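Local coordinates for flavin adenine dinucleotide synthase (Saccharomyces cerevisiae, PDB 2WSI), which catalyses the transfer of the adenylyl group of ATP to FMN, making the coenzyme FAD and releasing diphosphate, at residues I163-T168 with E173-I178; G62-Q67 with W197-I202. One frame throughout, in Å; residues are numbered along the deposited sequence.

Contact 1 of 2, residues I163-T168 with E173-I178; sequences IGIRHT and EALKPI. With FAD (flavin-adenine dinucleotide), chain C.
H167 and E173 make the polar link between I163-T168 and E173-I178, two parts of the loop that runs from strand 160-162 to strand 178-180. H167 ND1 donates to E173 OE1 at 2.6 Å, with an N-H...O angle of 167°. The oxygen lies close to the imidazole plane, at the ring edge, but the donor comes from well above the carboxylate plane, and the ring and carboxylate planes are 83° apart. The glutamate reaches the ring with its chain extended beyond CG. A water accepts from T168 N at 2.9 Å and gives a weak bond to E173 OE1, a loose link between that backbone N-H and the carboxylate.

The apolar part is a tip-to-tip meeting of I165 and L175, CD1 against CD1 at 3.5 Å, tight for two methyl carbons. I165 CG1 is anti to the backbone N (chi1 -171°), which carries its CD1 out to L175 and to within 3.6 Å of FAD O2' on the ribityl chain. L195 packs on both side chains.

Like I165, the two residues before it face FAD. G164 N donates an almost straight bond to the ribose hydroxyl oxygen O2B at 3.0 Å. I163 CD1 packs on flavin carbon C7 at 3.5 Å.

The loop thus presents a backbone N-H to the adenosine ribose and aliphatic carbon to the flavin half, while its two segments are joined by one apolar pair and a histidine-carboxylate bond that probably has an ionic share.

Contact 2 of 2, residues G62-Q67 with W197-I202; sequences GGKDCQ and WDLTNI. With SO4 (sulfate ion), chain B.
The N-terminal turns of helices 64-87 and 199-209 meet here, nearest at D65 and I202, whose CA atoms are 6.9 Å apart; G63 and D198 are the N-caps. Side chains carry the contact. K64 crosses both L199 and I202 at about a right angle: its CE touches L199 CD1 at 3.6 Å and its CG rests near I202 CG2 at 3.9 Å. A bend at the end of the lysine chain (chi4 -52°) turns NZ to the sulfate, where it bonds O4 at 2.7 Å and, weakly, O3; E299 and the carbonyl of T222 are further partners of NZ. With an alanine here the methylenes against L199 and I202 are gone, and E299 and the sulfate would probably lose their lysine partner. I202 also lays CG1 against D65 OD1 at 3.7 Å, although the main partner of that carboxylate is R166.

At the start of helix 199-209 the N-cap D198 accepts through OD1 from T200 OG1 at 2.7 Å and from N201 N at 3.0 Å, the latter nearly along its C-O axis, a capping bond that secures the first turn.

The sulfate, probably from the crystallisation liquor, lies beside G63 at the start of helix 64-87, consistent with the PP-loop of PAPS reductase relatives. Aliphatic packing steadies the lysine stem, while NZ is gripped by E299, the T222 carbonyl and the sulfate.

How the contacts relate
Contact 2 is buried, its centre about 5 Å from the centre of the chain, and joins two helix starts; contact 1 lies farther out, its centre about 13 Å from that of the chain, and links two parts of a loop between strands, partly exposed at H167 and E173. Along the sequence contact 1 is nested inside the loop that contact 2 closes, and their centres are about 12 Å apart. They meet through R166, whose NH2 forms a salt bridge to D65 OD1 at 3.1 Å, and E299 pairs with both R166 and K64. In contact 2 a buried lysine bonds the sulfate, whereas contact 1 has its ionisable pair at partly exposed positions and sets backbone and aliphatic groups against FAD.

Contact 1 of 2, residues I163-T168 with E173-I178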
ATOM      1  N   ILE A 163       3.678   7.561  -4.318  1.00  7.86           N
ATOM      2  CA  ILE A 163       4.424   6.322  -4.564  1.00 11.88           C
ATOM      3  C   ILE A 163       4.675   5.669  -3.207  1.00 13.98           C
ATOM      4  O   ILE A 163       5.213   6.329  -2.319  1.00  8.18           O
ATOM      5  CB  ILE A 163       5.803   6.653  -5.145  1.00 10.79           C
ATOM      6  CG1 ILE A 163       5.630   7.448  -6.450  1.00 10.55           C
ATOM      7  CG2 ILE A 163       6.637   5.391  -5.333  1.00 18.61           C
ATOM      8  CD1 ILE A 163       6.953   8.037  -6.996  1.00 10.09           C
ATOM      9  N   GLY A 164       4.298   4.397  -3.052  1.00  8.51           N
ATOM     10  CA  GLY A 164       4.389   3.731  -1.756  1.00  9.87           C
ATOM     11  C   GLY A 164       5.763   3.102  -1.496  1.00 10.40           C
ATOM     12  O   GLY A 164       5.872   2.083  -0.819  1.00 10.40           O
ATOM     13  N   ILE A 165       6.804   3.724  -2.020  1.00 10.31           N
ATOM     14  CA  ILE A 165       8.158   3.197  -1.903  1.00 12.27           C
ATOM     15  C   ILE A 165       8.646   3.305  -0.454  1.00 11.69           C
ATOM     16  O   ILE A 165       8.300   4.218   0.253  1.00 12.81           O
ATOM     17  CB  ILE A 165       9.102   3.966  -2.847  1.00 17.35           C
ATOM     18  CG1 ILE A 165      10.492   3.315  -2.924  1.00 20.13           C
ATOM     19  CG2 ILE A 165       9.180   5.416  -2.428  1.00 16.09           C
ATOM     20  CD1 ILE A 165      11.285   3.750  -4.192  1.00 24.00           C
ATOM     21  N   ARG A 166       9.420   2.336   0.005  1.00 12.30           N
ATOM     22  CA  ARG A 166      10.175   2.575   1.230  1.00 17.72           C
ATOM     23  C   ARG A 166      11.471   1.774   1.213  1.00 21.19           C
ATOM     24  O   ARG A 166      11.811   1.195   0.208  1.00 18.42           O
ATOM     25  CB  ARG A 166       9.356   2.334   2.509  1.00 19.33           C
ATOM     26  CG  ARG A 166       8.429   1.170   2.480  1.00 19.71           C
ATOM     27  CD  ARG A 166       8.295   0.477   3.832  1.00 30.38           C
ATOM     28  NE  ARG A 166       7.841  -0.823   3.482  1.00 35.76           N
ATOM     29  CZ  ARG A 166       8.426  -1.988   3.723  1.00 19.29           C
ATOM     30  NH1 ARG A 166       9.488  -2.176   4.515  1.00 22.81           N
ATOM     31  NH2 ARG A 166       7.837  -3.004   3.186  1.00 13.57           N
ATOM     32  N   HIS A 167      12.220   1.804   2.308  1.00 18.97           N
ATOM     33  CA  HIS A 167      13.485   1.078   2.351  1.00 29.07           C
ATOM     34  C   HIS A 167      13.228  -0.396   2.626  1.00 28.43           C
ATOM     35  O   HIS A 167      12.667  -0.766   3.665  1.00 37.20           O
ATOM     36  CB  HIS A 167      14.412   1.685   3.406  1.00 30.72           C
ATOM     37  CG  HIS A 167      14.754   3.117   3.138  1.00 30.04           C
ATOM     38  ND1 HIS A 167      15.456   3.511   2.018  1.00 36.84           N
ATOM     39  CD2 HIS A 167      14.472   4.249   3.824  1.00 32.05           C
ATOM     40  CE1 HIS A 167      15.601   4.823   2.031  1.00 26.74           C
ATOM     41  NE2 HIS A 167      15.021   5.295   3.121  1.00 37.82           N
ATOM     42  N   THR A 168      13.603  -1.234   1.674  1.00 29.12           N
ATOM     43  CA  THR A 168      13.391  -2.667   1.815  1.00 39.97           C
ATOM     44  C   THR A 168      14.671  -3.448   1.581  1.00 41.57           C
ATOM     45  O   THR A 168      14.633  -4.661   1.398  1.00 44.78           O
ATOM     46  CB  THR A 168      12.273  -3.157   0.880  1.00 39.03           C
ATOM     47  OG1 THR A 168      12.683  -3.020  -0.489  1.00 54.13           O
ATOM     48  CG2 THR A 168      11.034  -2.342   1.121  1.00 29.42           C
ATOM     49  N   GLU A 173      19.843   4.832  -1.104  1.00 38.61           N
ATOM     50  CA  GLU A 173      18.925   5.110  -2.206  1.00 47.87           C
ATOM     51  C   GLU A 173      18.768   6.608  -2.440  1.00 43.31           C
ATOM     52  O   GLU A 173      18.562   7.043  -3.573  1.00 41.64           O
ATOM     53  CB  GLU A 173      17.569   4.476  -1.912  1.00 46.69           C
ATOM     54  CG  GLU A 173      17.702   3.051  -1.410  1.00 50.49           C
ATOM     55  CD  GLU A 173      16.466   2.550  -0.686  1.00 50.93           C
ATOM     56  OE1 GLU A 173      16.619   1.924   0.394  1.00 48.38           O
ATOM     57  OE2 GLU A 173      15.349   2.767  -1.206  1.00 48.09           O
ATOM     58  N   ALA A 174      18.885   7.390  -1.370  1.00 36.17           N
ATOM     59  CA  ALA A 174      18.757   8.837  -1.462  1.00 38.43           C
ATOM     60  C   ALA A 174      17.341   9.215  -1.920  1.00 31.05           C
ATOM     61  O   ALA A 174      17.143   9.874  -2.941  1.00 28.99           O
ATOM     62  CB  ALA A 174      19.797   9.402  -2.411  1.00 38.47           C
ATOM     63  N   LEU A 175      16.363   8.788  -1.146  1.00 23.92           N
ATOM     64  CA  LEU A 175      14.975   9.109  -1.431  1.00 30.12           C
ATOM     65  C   LEU A 175      14.563  10.175  -0.428  1.00 22.63           C
ATOM     66  O   LEU A 175      15.033  10.175   0.708  1.00 21.98           O
ATOM     67  CB  LEU A 175      14.086   7.846  -1.316  1.00 24.50           C
ATOM     68  CG  LEU A 175      14.293   6.748  -2.377  1.00 28.60           C
ATOM     69  CD1 LEU A 175      13.449   5.494  -2.081  1.00 31.73           C
ATOM     70  CD2 LEU A 175      13.990   7.241  -3.767  1.00 28.25           C
ATOM     71  N   LYS A 176      13.681  11.074  -0.854  1.00 16.47           N
ATOM     72  CA  LYS A 176      13.115  12.099   0.008  1.00 19.70           C
ATOM     73  C   LYS A 176      11.582  12.045  -0.100  1.00 15.79           C
ATOM     74  O   LYS A 176      11.057  11.611  -1.126  1.00 16.01           O
ATOM     75  CB  LYS A 176      13.589  13.482  -0.447  1.00 20.11           C
ATOM     76  CG  LYS A 176      15.101  13.701  -0.329  1.00 33.79           C
ATOM     77  CD  LYS A 176      15.624  14.673  -1.396  1.00 32.38           C
ATOM     78  CE  LYS A 176      14.797  15.971  -1.484  1.00 30.91           C
ATOM     79  NZ  LYS A 176      15.276  16.999  -0.527  1.00 25.69           N
ATOM     80  N   PRO A 177      10.874  12.524   0.933  1.00 17.53           N
ATOM     81  CA  PRO A 177       9.395  12.556   0.923  1.00 15.49           C
ATOM     82  C   PRO A 177       8.826  13.407  -0.217  1.00 19.58           C
ATOM     83  O   PRO A 177       7.777  13.083  -0.770  1.00 14.39           O
ATOM     84  CB  PRO A 177       9.023  13.210   2.260  1.00 15.22           C
ATOM     85  CG  PRO A 177      10.273  13.003   3.162  1.00 22.65           C
ATOM     86  CD  PRO A 177      11.457  12.929   2.228  1.00 23.01           C
ATOM     87  N   ILE A 178       9.474  14.516  -0.544  1.00  9.78           N
ATOM     88  CA  ILE A 178       9.034  15.286  -1.712  1.00 12.64           C
ATOM     89  C   ILE A 178      10.261  15.472  -2.601  1.00 15.32           C
ATOM     90  O   ILE A 178      11.225  16.091  -2.184  1.00  9.83           O
ATOM     91  CB  ILE A 178       8.409  16.628  -1.302  1.00 12.30           C
ATOM     92  CG1 ILE A 178       7.168  16.394  -0.410  1.00 16.47           C
ATOM     93  CG2 ILE A 178       8.028  17.424  -2.540  1.00 14.13           C
ATOM     94  CD1 ILE A 178       6.475  17.694   0.031  1.00 21.24           C
TER
HETATM   95  PA  FAD C2762       8.196  -1.158  -6.368  1.00 25.11           P
HETATM   96  O1A FAD C2762       7.909  -2.634  -6.411  1.00 25.55           O
HETATM   97  O2A FAD C2762       8.597  -0.645  -7.724  1.00 38.25           O
HETATM   98  O5B FAD C2762       6.992  -0.285  -5.721  1.00 20.66           O
HETATM   99  C5B FAD C2762       7.274   1.031  -5.283  1.00 16.98           C
HETATM  100  C4B FAD C2762       6.020   1.890  -5.484  1.00 15.06           C
HETATM  101  O4B FAD C2762       5.896   2.230  -6.840  1.00 19.87           O
HETATM  102  C3B FAD C2762       4.755   1.134  -5.125  1.00 16.45           C
HETATM  103  O3B FAD C2762       4.430   1.281  -3.766  1.00 14.93           O
HETATM  104  C2B FAD C2762       3.730   1.799  -6.025  1.00 12.69           C
HETATM  105  O2B FAD C2762       3.249   2.988  -5.434  1.00 16.97           O
HETATM  106  C1B FAD C2762       4.543   2.145  -7.245  1.00 16.42           C
HETATM  107  N9A FAD C2762       4.407   1.049  -8.218  1.00 18.03           N
HETATM  108  C8A FAD C2762       5.232  -0.031  -8.409  1.00 23.63           C
HETATM  109  N7A FAD C2762       4.738  -0.785  -9.428  1.00 14.64           N
HETATM  110  C5A FAD C2762       3.593  -0.194  -9.861  1.00 19.71           C
HETATM  111  C6A FAD C2762       2.682  -0.521 -10.844  1.00 15.26           C
HETATM  112  N6A FAD C2762       2.821  -1.610 -11.623  1.00 15.88           N
HETATM  113  N1A FAD C2762       1.628   0.319 -11.052  1.00 13.01           N
HETATM  114  C2A FAD C2762       1.441   1.465 -10.306  1.00 15.73           C
HETATM  115  N3A FAD C2762       2.331   1.766  -9.301  1.00 15.74           N
HETATM  116  C4A FAD C2762       3.398   0.958  -9.118  1.00 16.27           C
HETATM  117  N1  FAD C2762      13.559   5.674 -10.089  1.00 23.68           N
HETATM  118  C2  FAD C2762      14.583   6.554 -10.329  1.00 23.88           C
HETATM  119  O2  FAD C2762      15.752   6.171 -10.279  1.00 30.53           O
HETATM  120  N3  FAD C2762      14.308   7.865 -10.630  1.00 26.86           N
HETATM  121  C4  FAD C2762      13.006   8.311 -10.701  1.00 28.00           C
HETATM  122  O4  FAD C2762      12.833   9.506 -10.967  1.00 24.47           O
HETATM  123  C4X FAD C2762      11.957   7.419 -10.459  1.00 18.42           C
HETATM  124  N5  FAD C2762      10.626   7.825 -10.516  1.00 21.16           N
HETATM  125  C5X FAD C2762       9.604   6.930 -10.264  1.00 18.24           C
HETATM  126  C6  FAD C2762       8.267   7.326 -10.319  1.00 16.27           C
HETATM  127  C7  FAD C2762       7.253   6.392 -10.090  1.00 14.18           C
HETATM  128  C7M FAD C2762       5.805   6.783 -10.154  1.00 16.31           C
HETATM  129  C8  FAD C2762       7.585   5.077  -9.791  1.00 21.91           C
HETATM  130  C8M FAD C2762       6.510   4.068  -9.517  1.00 21.95           C
HETATM  131  C9  FAD C2762       8.912   4.692  -9.728  1.00 21.88           C
HETATM  132  C9A FAD C2762       9.920   5.603  -9.973  1.00 23.12           C
HETATM  133  N10 FAD C2762      11.235   5.186  -9.920  1.00 24.68           N
HETATM  134  C10 FAD C2762      12.248   6.097 -10.139  1.00 24.87           C
HETATM  135  C1' FAD C2762      11.552   3.757  -9.569  1.00 26.69           C
HETATM  136  C2' FAD C2762      11.673   3.593  -8.039  1.00 21.38           C
HETATM  137  O2' FAD C2762      12.544   4.524  -7.441  1.00 25.97           O
HETATM  138  C3' FAD C2762      12.105   2.189  -7.624  1.00 28.60           C
HETATM  139  O3' FAD C2762      13.460   2.004  -7.954  1.00 25.46           O
HETATM  140  C4' FAD C2762      11.257   1.136  -8.312  1.00 29.94           C
HETATM  141  O4' FAD C2762       9.888   1.463  -8.193  1.00 26.79           O
HETATM  142  C5' FAD C2762      11.479  -0.234  -7.670  1.00 27.30           C
HETATM  143  O5' FAD C2762      11.507  -0.087  -6.262  1.00 38.05           O
HETATM  144  P   FAD C2762      10.793  -1.167  -5.304  1.00 34.15           P
HETATM  145  O1P FAD C2762      10.961  -2.549  -5.891  1.00 31.74           O
HETATM  146  O2P FAD C2762      11.284  -1.009  -3.883  1.00 31.53           O
HETATM  147  O3P FAD C2762       9.239  -0.815  -5.220  1.00 31.54           O
HETATM  148  O   HOH W   1      15.070  -0.343  -0.686  1.00 44.12           O

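Contact 2 of 2, residues G62-Q67 with W197-I202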
ATOM      1  N   GLY A  62      -1.785  -2.506  -5.736  1.00 10.17           N
ATOM      2  CA  GLY A  62      -2.439  -3.506  -4.905  1.00 10.15           C
ATOM      3  C   GLY A  62      -1.514  -4.173  -3.890  1.00 10.11           C
ATOM      4  O   GLY A  62      -1.965  -5.003  -3.093  1.00 11.58           O
ATOM      5  N   GLY A  63      -0.231  -3.817  -3.893  1.00  7.35           N
ATOM      6  CA  GLY A  63       0.693  -4.408  -2.916  1.00 10.87           C
ATOM      7  C   GLY A  63       0.462  -3.857  -1.499  1.00 10.89           C
ATOM      8  O   GLY A  63      -0.271  -2.874  -1.306  1.00  7.40           O
ATOM      9  N   LYS A  64       1.072  -4.494  -0.499  1.00  8.75           N
ATOM     10  CA  LYS A  64       0.847  -4.118   0.892  1.00 12.18           C
ATOM     11  C   LYS A  64       1.281  -2.671   1.138  1.00  9.40           C
ATOM     12  O   LYS A  64       0.617  -1.960   1.863  1.00  8.12           O
ATOM     13  CB  LYS A  64       1.600  -5.040   1.851  1.00 10.48           C
ATOM     14  CG  LYS A  64       3.137  -5.034   1.683  1.00  9.04           C
ATOM     15  CD  LYS A  64       3.743  -6.197   2.551  1.00 10.03           C
ATOM     16  CE  LYS A  64       5.275  -6.039   2.729  1.00 10.61           C
ATOM     17  NZ  LYS A  64       5.897  -5.873   1.397  1.00 11.53           N
ATOM     18  N   ASP A  65       2.397  -2.253   0.548  1.00  6.64           N
ATOM     19  CA  ASP A  65       2.940  -0.931   0.827  1.00 11.79           C
ATOM     20  C   ASP A  65       2.024   0.156   0.255  1.00 13.26           C
ATOM     21  O   ASP A  65       1.673   1.122   0.947  1.00  6.43           O
ATOM     22  CB  ASP A  65       4.317  -0.770   0.204  1.00  8.60           C
ATOM     23  CG  ASP A  65       5.412  -1.562   0.927  1.00 15.79           C
ATOM     24  OD1 ASP A  65       5.165  -2.102   2.013  1.00 14.80           O
ATOM     25  OD2 ASP A  65       6.538  -1.636   0.393  1.00 16.01           O
ATOM     26  N   CYS A  66       1.631   0.043  -1.010  1.00  7.20           N
ATOM     27  CA  CYS A  66       0.801   1.143  -1.512  1.00 13.02           C
ATOM     28  C   CYS A  66      -0.628   1.057  -0.976  1.00  7.84           C
ATOM     29  O   CYS A  66      -1.305   2.088  -0.861  1.00  9.05           O
ATOM     30  CB  CYS A  66       0.848   1.293  -3.023  1.00 24.31           C
ATOM     31  SG  CYS A  66       0.368  -0.106  -3.775  1.00 31.93           S
ATOM     32  N   GLN A  67      -1.065  -0.128  -0.564  1.00  9.75           N
ATOM     33  CA  GLN A  67      -2.339  -0.238   0.159  1.00  7.77           C
ATOM     34  C   GLN A  67      -2.308   0.460   1.536  1.00  9.28           C
ATOM     35  O   GLN A  67      -3.253   1.173   1.905  1.00  6.59           O
ATOM     36  CB  GLN A  67      -2.769  -1.683   0.382  1.00  7.89           C
ATOM     37  CG  GLN A  67      -4.256  -1.703   0.845  1.00  9.75           C
ATOM     38  CD  GLN A  67      -4.812  -3.081   1.042  1.00 14.74           C
ATOM     39  OE1 GLN A  67      -4.084  -4.073   0.989  1.00  9.44           O
ATOM     40  NE2 GLN A  67      -6.116  -3.158   1.306  1.00 11.18           N
ATOM     41  N   TRP A 197       8.673   3.816   6.843  1.00  9.91           N
ATOM     42  CA  TRP A 197       7.994   2.636   7.366  1.00 10.42           C
ATOM     43  C   TRP A 197       8.862   1.385   7.270  1.00 14.85           C
ATOM     44  O   TRP A 197       9.476   1.102   6.230  1.00 14.64           O
ATOM     45  CB  TRP A 197       6.669   2.417   6.589  1.00  9.54           C
ATOM     46  CG  TRP A 197       5.613   3.305   7.094  1.00  5.65           C
ATOM     47  CD1 TRP A 197       5.592   4.677   7.049  1.00 12.72           C
ATOM     48  CD2 TRP A 197       4.383   2.903   7.701  1.00  9.24           C
ATOM     49  NE1 TRP A 197       4.416   5.148   7.606  1.00  9.71           N
ATOM     50  CE2 TRP A 197       3.662   4.075   8.005  1.00  7.21           C
ATOM     51  CE3 TRP A 197       3.808   1.654   7.997  1.00  5.77           C
ATOM     52  CZ2 TRP A 197       2.431   4.041   8.623  1.00  6.77           C
ATOM     53  CZ3 TRP A 197       2.591   1.622   8.592  1.00  8.01           C
ATOM     54  CH2 TRP A 197       1.898   2.810   8.893  1.00  9.95           C
ATOM     55  N   ASP A 198       8.903   0.593   8.327  1.00 10.41           N
ATOM     56  CA  ASP A 198       9.552  -0.703   8.193  1.00 14.47           C
ATOM     57  C   ASP A 198       8.532  -1.820   8.105  1.00 10.43           C
ATOM     58  O   ASP A 198       7.307  -1.595   8.195  1.00  8.41           O
ATOM     59  CB  ASP A 198      10.592  -0.955   9.300  1.00 20.51           C
ATOM     60  CG  ASP A 198       9.984  -1.078  10.681  1.00 25.25           C
ATOM     61  OD1 ASP A 198       8.819  -1.534  10.830  1.00 23.94           O
ATOM     62  OD2 ASP A 198      10.701  -0.713  11.643  1.00 32.53           O
ATOM     63  N   LEU A 199       9.034  -3.031   7.881  1.00 10.66           N
ATOM     64  CA  LEU A 199       8.164  -4.155   7.549  1.00 12.44           C
ATOM     65  C   LEU A 199       7.202  -4.453   8.702  1.00 12.58           C
ATOM     66  O   LEU A 199       6.029  -4.758   8.495  1.00  8.91           O
ATOM     67  CB  LEU A 199       9.011  -5.373   7.196  1.00 11.75           C
ATOM     68  CG  LEU A 199       8.241  -6.633   6.808  1.00 15.25           C
ATOM     69  CD1 LEU A 199       7.220  -6.328   5.690  1.00 14.13           C
ATOM     70  CD2 LEU A 199       9.251  -7.729   6.374  1.00 14.36           C
ATOM     71  N   THR A 200       7.679  -4.339   9.932  1.00  9.51           N
ATOM     72  CA  THR A 200       6.795  -4.606  11.064  1.00 11.79           C
ATOM     73  C   THR A 200       5.663  -3.569  11.151  1.00 11.59           C
ATOM     74  O   THR A 200       4.548  -3.906  11.554  1.00  9.88           O
ATOM     75  CB  THR A 200       7.571  -4.639  12.429  1.00 17.44           C
ATOM     76  OG1 THR A 200       8.200  -3.381  12.651  1.00 22.79           O
ATOM     77  CG2 THR A 200       8.648  -5.705  12.400  1.00 13.08           C
ATOM     78  N   ASN A 201       5.957  -2.315  10.818  1.00  8.12           N
ATOM     79  CA  ASN A 201       4.927  -1.280  10.845  1.00 10.50           C
ATOM     80  C   ASN A 201       3.867  -1.608   9.790  1.00 10.19           C
ATOM     81  O   ASN A 201       2.678  -1.459  10.039  1.00  8.46           O
ATOM     82  CB  ASN A 201       5.486   0.086  10.508  1.00  9.41           C
ATOM     83  CG  ASN A 201       6.554   0.574  11.490  1.00 17.30           C
ATOM     84  OD1 ASN A 201       6.446   0.492  12.725  1.00 15.50           O
ATOM     85  ND2 ASN A 201       7.582   1.125  10.922  1.00  9.44           N
ATOM     86  N   ILE A 202       4.315  -2.078   8.629  1.00  6.93           N
ATOM     87  CA  ILE A 202       3.394  -2.336   7.525  1.00  9.64           C
ATOM     88  C   ILE A 202       2.391  -3.428   7.953  1.00 10.81           C
ATOM     89  O   ILE A 202       1.177  -3.229   7.895  1.00  8.66           O
ATOM     90  CB  ILE A 202       4.161  -2.736   6.251  1.00  9.78           C
ATOM     91  CG1 ILE A 202       4.923  -1.513   5.683  1.00  8.32           C
ATOM     92  CG2 ILE A 202       3.176  -3.315   5.207  1.00  6.85           C
ATOM     93  CD1 ILE A 202       3.957  -0.383   5.148  1.00 10.72           C
TER
HETATM   94  S   SO4 B1305       5.116  -5.242  -2.007  1.00 22.60           S
HETATM   95  O1  SO4 B1305       6.028  -5.343  -3.131  1.00 30.40           O
HETATM   96  O2  SO4 B1305       3.944  -4.490  -2.443  1.00 37.29           O
HETATM   97  O3  SO4 B1305       4.721  -6.593  -1.607  1.00 22.01           O
HETATM   98  O4  SO4 B1305       5.730  -4.468  -0.935  1.00 24.98           O